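Local coordinates for protein MlnE (Bacillus amyloliquefaciens subsp. plantarum, PDB 5D2E) that is an N-terminal B-type ketoreductase domain of the macrolactin assembly line that binds NADP(+) and probably reduces the beta-keto group of the growing polyketide, at residues E24-T35 and E473-A483; P83-E91 and N98-T106. All coordinates share one frame; numbering follows the deposited sequence.

Contact 1: E24-T35 and E473-A483; sequences EGLELIKSLGKT and ELLSAQAGLAA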
loop_
_atom_site.group_PDB
_atom_site.type_symbol
_atom_site.label_atom_id
_atom_site.label_comp_id
_atom_site.label_asym_id
_atom_site.label_seq_id
_atom_site.Cartn_x
_atom_site.Cartn_y
_atom_site.Cartn_z
ATOM N N GLU A 24 -6.161 -8.093 31.711
ATOM C CA GLU A 24 -5.352 -7.516 30.604
ATOM C C GLU A 24 -3.860 -7.868 30.766
ATOM O O GLU A 24 -3.203 -8.313 29.814
ATOM C CB GLU A 24 -5.504 -5.992 30.586
ATOM C CG GLU A 24 -6.870 -5.440 30.183
ATOM C CD GLU A 24 -6.953 -3.922 30.403
ATOM O OE1 GLU A 24 -7.755 -3.248 29.712
ATOM O OE2 GLU A 24 -6.202 -3.404 31.261
ATOM N N GLY A 25 -3.332 -7.684 31.981
ATOM C CA GLY A 25 -1.932 -8.002 32.271
ATOM C C GLY A 25 -1.604 -9.460 32.013
ATOM O O GLY A 25 -0.528 -9.826 31.492
ATOM N N LEU A 26 -2.531 -10.319 32.406
ATOM C CA LEU A 26 -2.372 -11.726 32.135
ATOM C C LEU A 26 -2.405 -11.995 30.628
ATOM O O LEU A 26 -1.546 -12.710 30.143
ATOM C CB LEU A 26 -3.467 -12.532 32.861
ATOM C CG LEU A 26 -3.441 -14.052 32.667
ATOM C CD1 LEU A 26 -2.117 -14.617 33.151
ATOM C CD2 LEU A 26 -4.645 -14.684 33.380
ATOM N N GLU A 27 -3.402 -11.448 29.913
ATOM C CA GLU A 27 -3.477 -11.632 28.453
ATOM C C GLU A 27 -2.121 -11.211 27.811
ATOM O O GLU A 27 -1.535 -11.957 26.991
ATOM C CB GLU A 27 -4.674 -10.890 27.843
ATOM C CG GLU A 27 -4.704 -10.886 26.289
ATOM C CD GLU A 27 -5.984 -10.280 25.673
ATOM O OE1 GLU A 27 -5.901 -9.286 24.926
ATOM O OE2 GLU A 27 -7.105 -10.796 25.913
ATOM N N LEU A 28 -1.565 -10.083 28.264
ATOM C CA LEU A 28 -0.277 -9.607 27.701
ATOM C C LEU A 28 0.854 -10.582 27.978
ATOM O O LEU A 28 1.659 -10.922 27.083
ATOM C CB LEU A 28 0.068 -8.225 28.242
ATOM C CG LEU A 28 1.173 -7.376 27.591
ATOM C CD1 LEU A 28 1.222 -7.560 26.064
ATOM C CD2 LEU A 28 0.902 -5.922 27.964
ATOM N N ILE A 29 0.903 -11.116 29.200
ATOM C CA ILE A 29 1.976 -12.084 29.515
ATOM C C ILE A 29 1.904 -13.341 28.644
ATOM O O ILE A 29 2.937 -13.901 28.218
ATOM C CB ILE A 29 1.940 -12.484 31.025
ATOM C CG1 ILE A 29 2.412 -11.305 31.878
ATOM C CG2 ILE A 29 2.800 -13.742 31.276
ATOM C CD1 ILE A 29 1.817 -11.274 33.274
ATOM N N LYS A 30 0.678 -13.796 28.395
ATOM C CA LYS A 30 0.458 -14.959 27.572
ATOM C C LYS A 30 0.950 -14.722 26.153
ATOM O O LYS A 30 1.305 -15.693 25.488
ATOM C CB LYS A 30 -1.013 -15.301 27.525
ATOM C CG LYS A 30 -1.530 -15.831 28.858
ATOM C CD LYS A 30 -3.032 -16.001 28.773
ATOM C CE LYS A 30 -3.526 -16.994 29.810
ATOM N NZ LYS A 30 -4.979 -16.778 30.026
ATOM N N SER A 31 0.971 -13.448 25.703
ATOM C CA SER A 31 1.514 -13.114 24.361
ATOM C C SER A 31 3.039 -12.953 24.299
ATOM O O SER A 31 3.577 -12.737 23.215
ATOM C CB SER A 31 0.879 -11.836 23.821
ATOM O OG SER A 31 1.485 -10.649 24.394
ATOM N N LEU A 32 3.747 -13.072 25.426
ATOM C CA LEU A 32 5.172 -12.772 25.439
ATOM C C LEU A 32 5.965 -13.682 24.535
ATOM O O LEU A 32 5.718 -14.903 24.480
ATOM C CB LEU A 32 5.780 -12.775 26.856
ATOM C CG LEU A 32 5.437 -11.545 27.702
ATOM C CD1 LEU A 32 6.305 -11.554 28.953
ATOM C CD2 LEU A 32 5.597 -10.224 26.938
ATOM N N GLY A 33 6.884 -13.049 23.792
ATOM C CA GLY A 33 7.636 -13.680 22.706
ATOM C C GLY A 33 6.883 -13.921 21.402
ATOM O O GLY A 33 7.422 -14.550 20.484
ATOM N N LYS A 34 5.639 -13.472 21.310
ATOM C CA LYS A 34 4.876 -13.705 20.104
ATOM C C LYS A 34 4.699 -12.465 19.233
ATOM O O LYS A 34 4.285 -12.627 18.110
ATOM C CB LYS A 34 3.498 -14.295 20.408
ATOM C CG LYS A 34 3.522 -15.549 21.265
ATOM C CD LYS A 34 4.303 -16.684 20.603
ATOM C CE LYS A 34 4.474 -17.866 21.543
ATOM N NZ LYS A 34 3.171 -18.073 22.235
ATOM N N THR A 35 4.954 -11.259 19.756
ATOM C CA THR A 35 4.665 -10.029 19.003
ATOM C C THR A 35 5.973 -9.338 18.699
ATOM O O THR A 35 6.733 -9.011 19.593
ATOM C CB THR A 35 3.778 -9.110 19.809
ATOM O OG1 THR A 35 2.635 -9.850 20.196
ATOM C CG2 THR A 35 3.276 -7.932 18.986
ATOM N N GLU A 473 0.310 -16.622 14.624
ATOM C CA GLU A 473 -0.757 -16.644 15.591
ATOM C C GLU A 473 -1.528 -15.373 15.433
ATOM O O GLU A 473 -0.979 -14.380 14.990
ATOM C CB GLU A 473 -0.184 -16.682 17.006
ATOM C CG GLU A 473 0.406 -18.039 17.356
ATOM C CD GLU A 473 1.071 -18.063 18.724
ATOM O OE1 GLU A 473 0.450 -17.612 19.723
ATOM O OE2 GLU A 473 2.229 -18.532 18.785
ATOM N N LEU A 474 -2.778 -15.378 15.847
ATOM C CA LEU A 474 -3.562 -14.187 15.883
ATOM C C LEU A 474 -2.964 -13.218 16.904
ATOM O O LEU A 474 -2.366 -13.618 17.905
ATOM C CB LEU A 474 -5.019 -14.498 16.234
ATOM C CG LEU A 474 -5.874 -15.264 15.228
ATOM C CD1 LEU A 474 -7.194 -15.676 15.879
ATOM C CD2 LEU A 474 -6.165 -14.444 13.995
ATOM N N LEU A 475 -3.104 -11.934 16.618
ATOM C CA LEU A 475 -2.652 -10.897 17.523
ATOM C C LEU A 475 -3.778 -10.611 18.539
ATOM O O LEU A 475 -4.865 -10.231 18.167
ATOM C CB LEU A 475 -2.327 -9.623 16.712
ATOM C CG LEU A 475 -1.839 -8.365 17.443
ATOM C CD1 LEU A 475 -0.514 -8.625 18.105
ATOM C CD2 LEU A 475 -1.713 -7.185 16.466
ATOM N N SER A 476 -3.501 -10.756 19.827
ATOM C CA SER A 476 -4.527 -10.497 20.826
ATOM C C SER A 476 -4.691 -9.009 20.994
ATOM O O SER A 476 -3.760 -8.242 20.713
ATOM C CB SER A 476 -4.106 -11.132 22.179
ATOM O OG SER A 476 -3.037 -10.451 22.822
ATOM N N ALA A 477 -5.855 -8.597 21.491
ATOM C CA ALA A 477 -6.153 -7.199 21.765
ATOM C C ALA A 477 -5.057 -6.480 22.538
ATOM O O ALA A 477 -4.633 -5.385 22.167
ATOM C CB ALA A 477 -7.468 -7.075 22.533
ATOM N N GLN A 478 -4.611 -7.065 23.641
ATOM C CA GLN A 478 -3.583 -6.438 24.450
ATOM C C GLN A 478 -2.223 -6.357 23.776
ATOM O O GLN A 478 -1.522 -5.405 23.929
ATOM C CB GLN A 478 -3.445 -7.158 25.807
ATOM C CG GLN A 478 -4.633 -6.822 26.730
ATOM C CD GLN A 478 -4.695 -5.332 27.026
ATOM O OE1 GLN A 478 -3.706 -4.739 27.468
ATOM N NE2 GLN A 478 -5.818 -4.716 26.743
ATOM N N ALA A 479 -1.820 -7.433 23.143
ATOM C CA ALA A 479 -0.584 -7.454 22.419
ATOM C C ALA A 479 -0.555 -6.339 21.314
ATOM O O ALA A 479 0.495 -5.735 21.098
ATOM C CB ALA A 479 -0.448 -8.801 21.798
ATOM N N GLY A 480 -1.692 -6.135 20.654
ATOM C CA GLY A 480 -1.838 -5.204 19.543
ATOM C C GLY A 480 -1.824 -3.788 20.073
ATOM O O GLY A 480 -1.147 -2.932 19.546
ATOM N N LEU A 481 -2.543 -3.552 21.174
ATOM C CA LEU A 481 -2.471 -2.252 21.838
ATOM C C LEU A 481 -1.100 -1.909 22.270
ATOM O O LEU A 481 -0.644 -0.770 22.083
ATOM C CB LEU A 481 -3.391 -2.143 23.042
ATOM C CG LEU A 481 -4.816 -2.156 22.610
ATOM C CD1 LEU A 481 -5.705 -2.410 23.828
ATOM C CD2 LEU A 481 -5.221 -0.903 21.846
ATOM N N ALA A 482 -0.381 -2.883 22.808
ATOM C CA ALA A 482 0.956 -2.599 23.237
ATOM C C ALA A 482 1.940 -2.382 22.035
ATOM O O ALA A 482 2.940 -1.677 22.175
ATOM C CB ALA A 482 1.478 -3.727 24.070
ATOM N N ALA A 483 1.717 -3.105 20.935
ATOM C CA ALA A 483 2.548 -2.923 19.731
ATOM C C ALA A 483 2.352 -1.479 19.221
ATOM O O ALA A 483 3.308 -0.826 18.830
ATOM C CB ALA A 483 2.216 -3.959 18.688
HETATM O O HOH W 1 -6.295 -1.941 27.295
HETATM O O HOH W 2 -2.380 -12.725 24.576
#
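Glu27 swings its CG opposite its own backbone N (chi1 172°) and runs straight on, carrying the carboxylate across to the start of helix 477-488, while Gln478 folds back at chi2 (-61°) and brings its amide over to Glu24. Glu27 OE1 accepts from Gln478 N at 2.9 Å, nearly in line with its C-O bond, where the helix end would probably favour a negative charge. Beside it Ser476 is the N-cap, its OG taking Ala479 N at 3.3 Å, and a water joins that OG to Glu27 O. The Gln478 amide stacks on the Glu24 carboxylate, planes 26° apart; a second water bridges Gln478 NE2 and Glu24 OE1, and Glu24 OE2 accepts from Thr21 N. Farther along, Ala479 CB meets Thr35 OG1 at 3.6 Å and Ser31 OG at 3.7 Å, while Ser31 OG itself donates to a lone pair of Leu28 O at 2.7 Å. A long salt bridge, Lys34 NZ to Glu473 OE2 at 3.6 Å, closes the far end. The two helices run almost perpendicular; helix 6-16 packs on Ile29 and Leu32, Leu481 rests on helix 284-296, and Leu475 pairs with strand 443-453, touching the NADP(+)-binding Trp452.

Contact 2: P83-E91 and N98-T106; sequences PFIYVTSGE and NGRFTMNFT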
loop_
_atom_site.group_PDB
_atom_site.type_symbol
_atom_site.label_atom_id
_atom_site.label_comp_id
_atom_site.label_asym_id
_atom_site.label_seq_id
_atom_site.Cartn_x
_atom_site.Cartn_y
_atom_site.Cartn_z
ATOM N N PRO A 83 10.076 -11.266 -32.089
ATOM C CA PRO A 83 9.384 -9.992 -32.279
ATOM C C PRO A 83 9.430 -9.039 -31.081
ATOM O O PRO A 83 9.369 -9.490 -29.945
ATOM C CB PRO A 83 7.949 -10.388 -32.520
ATOM C CG PRO A 83 7.964 -11.841 -32.873
ATOM C CD PRO A 83 9.239 -12.440 -32.408
ATOM N N PHE A 84 9.430 -7.739 -31.373
ATOM C CA PHE A 84 9.217 -6.701 -30.369
ATOM C C PHE A 84 7.912 -5.999 -30.659
ATOM O O PHE A 84 7.689 -5.456 -31.756
ATOM C CB PHE A 84 10.424 -5.769 -30.378
ATOM C CG PHE A 84 10.324 -4.611 -29.440
ATOM C CD1 PHE A 84 10.429 -4.797 -28.074
ATOM C CD2 PHE A 84 10.115 -3.326 -29.921
ATOM C CE1 PHE A 84 10.347 -3.723 -27.223
ATOM C CE2 PHE A 84 10.077 -2.252 -29.060
ATOM C CZ PHE A 84 10.182 -2.451 -27.718
ATOM N N ILE A 85 6.962 -6.101 -29.724
ATOM C CA ILE A 85 5.647 -5.502 -29.903
ATOM C C ILE A 85 5.554 -4.235 -29.054
ATOM O O ILE A 85 5.785 -4.275 -27.823
ATOM C CB ILE A 85 4.553 -6.499 -29.469
ATOM C CG1 ILE A 85 4.765 -7.870 -30.161
ATOM C CG2 ILE A 85 3.184 -5.914 -29.733
ATOM C CD1 ILE A 85 4.696 -7.879 -31.700
ATOM N N TYR A 86 5.204 -3.131 -29.657
ATOM C CA TYR A 86 5.216 -1.830 -28.953
ATOM C C TYR A 86 3.887 -1.168 -29.052
ATOM O O TYR A 86 3.359 -0.859 -30.129
ATOM C CB TYR A 86 6.330 -0.950 -29.481
ATOM C CG TYR A 86 6.628 0.283 -28.707
ATOM C CD1 TYR A 86 5.959 1.452 -28.964
ATOM C CD2 TYR A 86 7.648 0.321 -27.766
ATOM C CE1 TYR A 86 6.275 2.612 -28.257
ATOM C CE2 TYR A 86 7.979 1.479 -27.085
ATOM C CZ TYR A 86 7.269 2.611 -27.299
ATOM O OH TYR A 86 7.571 3.818 -26.662
ATOM N N VAL A 87 3.256 -1.015 -27.904
ATOM C CA VAL A 87 1.907 -0.528 -27.817
ATOM C C VAL A 87 1.839 0.814 -27.122
ATOM O O VAL A 87 2.299 0.965 -25.988
ATOM C CB VAL A 87 1.043 -1.519 -27.011
ATOM C CG1 VAL A 87 -0.447 -1.126 -27.082
ATOM C CG2 VAL A 87 1.299 -2.947 -27.469
ATOM N N THR A 88 1.189 1.758 -27.771
ATOM C CA THR A 88 1.012 3.072 -27.233
ATOM C C THR A 88 -0.421 3.439 -27.050
ATOM O O THR A 88 -1.339 2.762 -27.468
ATOM C CB THR A 88 1.674 4.146 -28.159
ATOM O OG1 THR A 88 1.021 4.137 -29.420
ATOM C CG2 THR A 88 3.076 3.892 -28.367
ATOM N N SER A 89 -0.627 4.543 -26.371
ATOM C CA SER A 89 -1.931 5.068 -26.117
ATOM C C SER A 89 -2.618 5.691 -27.335
ATOM O O SER A 89 -2.001 6.446 -28.079
ATOM C CB SER A 89 -1.810 6.143 -25.038
ATOM O OG SER A 89 -3.084 6.544 -24.714
ATOM N N GLY A 90 -3.896 5.389 -27.518
ATOM C CA GLY A 90 -4.690 5.949 -28.609
ATOM C C GLY A 90 -6.174 5.988 -28.260
ATOM O O GLY A 90 -6.603 5.382 -27.277
ATOM N N GLU A 91 -6.963 6.666 -29.085
ATOM C CA GLU A 91 -8.426 6.693 -28.927
ATOM C C GLU A 91 -8.978 5.276 -29.082
ATOM O O GLU A 91 -9.818 4.817 -28.349
ATOM C CB GLU A 91 -9.099 7.559 -30.008
ATOM C CG GLU A 91 -8.516 8.943 -30.241
ATOM C CD GLU A 91 -8.464 9.787 -28.976
ATOM O OE1 GLU A 91 -9.360 9.646 -28.107
ATOM O OE2 GLU A 91 -7.518 10.608 -28.854
ATOM N N ASN A 98 3.337 -4.409 -38.267
ATOM C CA ASN A 98 4.697 -4.749 -37.993
ATOM C C ASN A 98 5.047 -4.558 -36.511
ATOM O O ASN A 98 6.109 -4.084 -36.175
ATOM C CB ASN A 98 5.648 -3.975 -38.860
ATOM C CG ASN A 98 5.413 -4.292 -40.356
ATOM O OD1 ASN A 98 5.234 -5.467 -40.748
ATOM N ND2 ASN A 98 5.202 -3.255 -41.122
ATOM N N GLY A 99 4.136 -4.957 -35.644
ATOM C CA GLY A 99 4.462 -5.013 -34.214
ATOM C C GLY A 99 4.061 -3.777 -33.450
ATOM O O GLY A 99 4.260 -3.738 -32.238
ATOM N N ARG A 100 3.425 -2.811 -34.100
ATOM C CA ARG A 100 2.981 -1.624 -33.436
ATOM C C ARG A 100 1.521 -1.630 -33.258
ATOM O O ARG A 100 0.787 -1.979 -34.205
ATOM C CB ARG A 100 3.326 -0.341 -34.255
ATOM C CG ARG A 100 4.799 -0.159 -34.565
ATOM C CD ARG A 100 5.579 0.113 -33.346
ATOM N NE ARG A 100 5.317 1.430 -32.771
ATOM C CZ ARG A 100 5.981 2.572 -33.039
ATOM N NH1 ARG A 100 6.937 2.653 -33.942
ATOM N NH2 ARG A 100 5.647 3.679 -32.399
ATOM N N PHE A 101 1.038 -1.216 -32.086
ATOM C CA PHE A 101 -0.368 -1.062 -31.813
ATOM C C PHE A 101 -0.644 0.207 -31.040
ATOM O O PHE A 101 0.231 0.750 -30.348
ATOM C CB PHE A 101 -0.887 -2.211 -30.954
ATOM C CG PHE A 101 -0.851 -3.538 -31.599
ATOM C CD1 PHE A 101 0.317 -4.280 -31.596
ATOM C CD2 PHE A 101 -2.010 -4.084 -32.140
ATOM C CE1 PHE A 101 0.376 -5.492 -32.167
ATOM C CE2 PHE A 101 -1.950 -5.328 -32.745
ATOM C CZ PHE A 101 -0.749 -6.028 -32.777
ATOM N N THR A 102 -1.881 0.684 -31.129
ATOM C CA THR A 102 -2.425 1.693 -30.218
ATOM C C THR A 102 -3.644 1.124 -29.516
ATOM O O THR A 102 -4.288 0.177 -30.014
ATOM C CB THR A 102 -2.857 3.011 -30.892
ATOM O OG1 THR A 102 -3.941 2.747 -31.778
ATOM C CG2 THR A 102 -1.704 3.646 -31.666
ATOM N N MET A 103 -3.944 1.664 -28.334
ATOM C CA MET A 103 -5.122 1.212 -27.586
ATOM C C MET A 103 -5.409 2.187 -26.482
ATOM O O MET A 103 -4.578 2.998 -26.156
ATOM C CB MET A 103 -4.919 -0.173 -26.954
ATOM C CG MET A 103 -3.818 -0.266 -25.917
ATOM S SD MET A 103 -3.520 -1.983 -25.305
ATOM C CE MET A 103 -5.027 -2.166 -24.325
ATOM N N ASN A 104 -6.575 2.032 -25.903
ATOM C CA ASN A 104 -6.992 2.776 -24.692
ATOM C C ASN A 104 -6.713 1.855 -23.509
ATOM O O ASN A 104 -7.332 0.794 -23.372
ATOM C CB ASN A 104 -8.465 3.151 -24.820
ATOM C CG ASN A 104 -8.972 4.017 -23.660
ATOM O OD1 ASN A 104 -9.883 4.856 -23.832
ATOM N ND2 ASN A 104 -8.453 3.755 -22.473
ATOM N N PHE A 105 -5.694 2.216 -22.716
ATOM C CA PHE A 105 -5.152 1.361 -21.675
ATOM C C PHE A 105 -6.072 1.105 -20.471
ATOM O O PHE A 105 -5.798 0.246 -19.636
ATOM C CB PHE A 105 -3.843 1.952 -21.167
ATOM C CG PHE A 105 -2.719 1.861 -22.163
ATOM C CD1 PHE A 105 -2.325 0.638 -22.693
ATOM C CD2 PHE A 105 -2.032 2.984 -22.545
ATOM C CE1 PHE A 105 -1.275 0.565 -23.593
ATOM C CE2 PHE A 105 -0.971 2.909 -23.455
ATOM C CZ PHE A 105 -0.592 1.727 -23.959
ATOM N N THR A 106 -7.102 1.892 -20.414
ATOM C CA THR A 106 -8.236 1.695 -19.478
ATOM C C THR A 106 -9.366 0.770 -19.971
ATOM O O THR A 106 -10.208 0.360 -19.157
ATOM C CB THR A 106 -8.896 3.060 -19.102
ATOM O OG1 THR A 106 -9.691 3.525 -20.188
ATOM C CG2 THR A 106 -7.875 4.169 -18.837
HETATM O O HOH W 3 7.391 -3.156 -33.163
HETATM O O HOH W 4 2.966 1.772 -31.127
HETATM O O HOH W 5 -4.876 4.997 -22.944
#
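Val87 and Met103 lie at the heart of the tight side of this parallel strand pair, part of the Rossmann-like N-terminal subdomain and away from the cofactor site. Val87 CG1, directed opposite its backbone N (chi1 -172°), reaches Met103 SD at 3.7 Å and also leans on Phe101 CB and Phe105 CE1. One step back, Ile85 CG2 comes obliquely against the Phe101 ring, 3.7 Å from CE1. Phe105, just past the strand, brings its ring back against the backbone of 87-89, with Val87 O lying in the ring plane 3.6 Å from CZ and Ser89 CB close to CE2. Helix 108-120 covers this side, Leu114 and Val117 against Phe101 and Tyr111 against Met103.

The other face is mixed. Tyr86 is packed on Phe62 and Tyr70, and its OH is bonded to the backbone at Asp66 O and Met69 N. Arg100 runs beside it at the more open side, ring and guanidinium planes nearly perpendicular, and forms a cation-pi pair with Tyr70. A water at the edge of both groups accepts from Arg100 NE at 2.9 Å and donates to Tyr86 O, which also takes Phe101 N. Next along, Thr88 OG1 touches Thr102 CG2, and Thr102 OG1 is bonded to Arg92 O.

Five backbone bonds join the strands, from Tyr86 N to Gly99 O at 2.8 Å through to Gly90 N, which meets Met103 O from above the carbonyl plane. Main-chain amides thus fix the register, while the apolar face packs on helix 108-120.

Overall arrangement
From the N terminus the chain first lays down segment 24-35, whose partner 473-483 arrives only after some 440 residues; contact 1 therefore closes a loop around most of the model. Contact 2 lies wholly within that loop and closes a very short one of its own, pairing 83-91 with 98-106 after six intervening residues. The loops nest without crossing. Contact 1 ties the N-terminal helices to the end of the NADP(+)-binding half, whereas contact 2 sits in the other Rossmann-like half, which holds none of the annotated cofactor-binding residues. Their centres are 53 Å apart, on opposite sides of the chain's centre, and nearest atoms stay about 37 Å apart.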